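Local coordinates for putative peptide ABC-transport system periplasmic peptide-binding protein (Campylobacter jejuni, PDB 4OEV), which binds nickel as the extracytoplasmic component of an ABC-type importer, in a family whose members commonly serve peptide uptake, at residues R259-Y264 with E308-S313. Sequence-based numbering, arbitrary orientation.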
loop_
_atom_site.group_PDB
_atom_site.type_symbol
_atom_site.label_atom_id
_atom_site.label_comp_id
_atom_site.label_asym_id
_atom_site.label_seq_id
_atom_site.Cartn_x
_atom_site.Cartn_y
_atom_site.Cartn_z
ATOM N N ARG A 259 -13.805 -19.450 -10.040
ATOM C CA ARG A 259 -13.088 -18.699 -9.037
ATOM C C ARG A 259 -13.353 -19.277 -7.641
ATOM O O ARG A 259 -12.436 -19.366 -6.819
ATOM C CB ARG A 259 -13.491 -17.212 -9.094
ATOM C CG ARG A 259 -12.835 -16.468 -10.210
ATOM C CD ARG A 259 -13.280 -15.045 -10.219
ATOM N NE ARG A 259 -14.602 -14.859 -10.846
ATOM C CZ ARG A 259 -15.670 -14.363 -10.226
ATOM N NH1 ARG A 259 -16.788 -14.221 -10.931
ATOM N NH2 ARG A 259 -15.643 -14.000 -8.916
ATOM N N GLN A 260 -14.583 -19.719 -7.376
ATOM C CA GLN A 260 -14.837 -20.345 -6.087
ATOM C C GLN A 260 -14.069 -21.680 -5.977
ATOM O O GLN A 260 -13.509 -22.037 -4.944
ATOM C CB GLN A 260 -16.329 -20.595 -5.911
ATOM C CG GLN A 260 -17.181 -19.336 -5.948
ATOM C CD GLN A 260 -18.674 -19.664 -5.896
ATOM O OE1 GLN A 260 -19.147 -20.561 -6.602
ATOM N NE2 GLN A 260 -19.416 -18.928 -5.078
ATOM N N ALA A 261 -14.057 -22.420 -7.064
ATOM C CA ALA A 261 -13.366 -23.712 -7.053
ATOM C C ALA A 261 -11.871 -23.525 -6.746
ATOM O O ALA A 261 -11.296 -24.274 -5.940
ATOM C CB ALA A 261 -13.582 -24.420 -8.356
ATOM N N LEU A 262 -11.239 -22.537 -7.379
ATOM C CA LEU A 262 -9.819 -22.292 -7.144
ATOM C C LEU A 262 -9.546 -21.880 -5.691
ATOM O O LEU A 262 -8.511 -22.235 -5.113
ATOM C CB LEU A 262 -9.302 -21.228 -8.105
ATOM C CG LEU A 262 -9.439 -21.686 -9.554
ATOM C CD1 LEU A 262 -9.109 -20.600 -10.463
ATOM C CD2 LEU A 262 -8.488 -22.874 -9.842
ATOM N N ASN A 263 -10.488 -21.173 -5.084
ATOM C CA ASN A 263 -10.366 -20.860 -3.661
ATOM C C ASN A 263 -10.428 -22.132 -2.796
ATOM O O ASN A 263 -9.594 -22.310 -1.917
ATOM C CB ASN A 263 -11.434 -19.887 -3.244
ATOM C CG ASN A 263 -10.964 -18.442 -3.385
ATOM O OD1 ASN A 263 -10.329 -17.905 -2.475
ATOM N ND2 ASN A 263 -11.228 -17.838 -4.536
ATOM N N TYR A 264 -11.384 -23.022 -3.070
ATOM C CA TYR A 264 -11.525 -24.276 -2.298
ATOM C C TYR A 264 -10.334 -25.208 -2.488
ATOM O O TYR A 264 -10.101 -26.139 -1.677
ATOM C CB TYR A 264 -12.822 -25.020 -2.682
ATOM C CG TYR A 264 -14.087 -24.449 -2.059
ATOM C CD1 TYR A 264 -14.269 -24.452 -0.684
ATOM C CD2 TYR A 264 -15.105 -23.926 -2.850
ATOM C CE1 TYR A 264 -15.425 -23.929 -0.111
ATOM C CE2 TYR A 264 -16.254 -23.419 -2.296
ATOM C CZ TYR A 264 -16.412 -23.419 -0.917
ATOM O OH TYR A 264 -17.550 -22.876 -0.346
ATOM N N GLU A 308 -13.714 -29.676 -7.175
ATOM C CA GLU A 308 -14.040 -30.504 -8.318
ATOM C C GLU A 308 -15.540 -30.525 -8.605
ATOM O O GLU A 308 -15.929 -30.377 -9.743
ATOM C CB GLU A 308 -13.487 -31.948 -8.117
ATOM C CG GLU A 308 -11.984 -31.958 -8.298
ATOM C CD GLU A 308 -11.355 -33.335 -8.174
ATOM O OE1 GLU A 308 -12.084 -34.299 -7.878
ATOM O OE2 GLU A 308 -10.126 -33.433 -8.359
ATOM N N ASP A 309 -16.375 -30.644 -7.578
ATOM C CA ASP A 309 -17.821 -30.612 -7.765
ATOM C C ASP A 309 -18.262 -29.300 -8.450
ATOM O O ASP A 309 -19.166 -29.297 -9.302
ATOM C CB ASP A 309 -18.538 -30.765 -6.416
ATOM C CG ASP A 309 -18.403 -32.152 -5.834
ATOM O OD1 ASP A 309 -17.844 -33.039 -6.517
ATOM O OD2 ASP A 309 -18.834 -32.350 -4.675
ATOM N N LEU A 310 -17.601 -28.199 -8.098
ATOM C CA LEU A 310 -17.926 -26.913 -8.677
ATOM C C LEU A 310 -17.536 -26.852 -10.139
ATOM O O LEU A 310 -18.270 -26.272 -10.958
ATOM C CB LEU A 310 -17.223 -25.764 -7.932
ATOM C CG LEU A 310 -17.904 -25.257 -6.655
ATOM C CD1 LEU A 310 -16.926 -24.399 -5.846
ATOM C CD2 LEU A 310 -19.127 -24.454 -7.024
ATOM N N LEU A 311 -16.365 -27.384 -10.473
ATOM C CA LEU A 311 -15.937 -27.350 -11.878
ATOM C C LEU A 311 -16.858 -28.285 -12.740
ATOM O O LEU A 311 -17.193 -27.949 -13.877
ATOM C CB LEU A 311 -14.463 -27.754 -12.027
ATOM C CG LEU A 311 -13.443 -26.764 -11.440
ATOM C CD1 LEU A 311 -12.040 -27.260 -11.708
ATOM C CD2 LEU A 311 -13.604 -25.357 -12.066
ATOM N N VAL A 312 -17.271 -29.429 -12.203
ATOM C CA VAL A 312 -18.246 -30.275 -12.937
ATOM C C VAL A 312 -19.508 -29.435 -13.180
ATOM O O VAL A 312 -19.932 -29.261 -14.345
ATOM C CB VAL A 312 -18.576 -31.545 -12.163
ATOM C CG1 VAL A 312 -19.764 -32.336 -12.783
ATOM C CG2 VAL A 312 -17.346 -32.434 -12.142
ATOM N N SER A 313 -19.987 -28.792 -12.110
ATOM C CA SER A 313 -21.172 -27.967 -12.183
ATOM C C SER A 313 -21.043 -26.845 -13.202
ATOM O O SER A 313 -22.045 -26.439 -13.783
ATOM C CB SER A 313 -21.491 -27.386 -10.815
ATOM O OG SER A 313 -22.608 -26.522 -10.865
#
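With CG anti to the carbonyl carbon (chi1 -83°) and CD1 anti to CA, Leu-310 extends its CD1 methyl from helix 304-313 to the edge of the Tyr-264 ring. That methyl lies near the ring plane, 3.5 Å from Tyr-264 CD2, so the contact is made with the ring's rim. The same methyl sits 3.7 Å from the backbone N of Ala-261 and also meets Gln-260 CB, which places it against the surface of helix 256-265 between three residues. The other branch, CD2, comes within 3.9 Å of Gln-260 OE1, the two side chains crossing at about a right angle. Ala-261 is where the backbones come nearest: its CA is 5.8 Å from that of Leu-310, and its CB packs against both Leu-310 CB and, at 3.8 Å, Leu-311 CD2.

The axes of the two short segments run nearly antiparallel (164° between their directions) with a closest approach of 8.5 Å, a closely packed helix pair held mainly by apolar contacts, with no hydrogen bond between the segments. Away from the nickel site of this family 5 solute-binding protein, the pair joins helix 256-265, which lies on strands 241-246 and 454-467, to helix 304-313, which packs on strand 324-326. Tyr-264 is flanked further by Tyr-300, ring edge to face, while Leu-311 also touches Phe-324. On helix 256-265, Arg-259 O accepts two donors from opposite faces of its carbonyl plane, the backbone N and the side-chain ND2 of Asn-263; the ND2 bond, 3.0 Å long, is nearly straight at 169°. Asn-263 ND2 also donates to Phe-454 O.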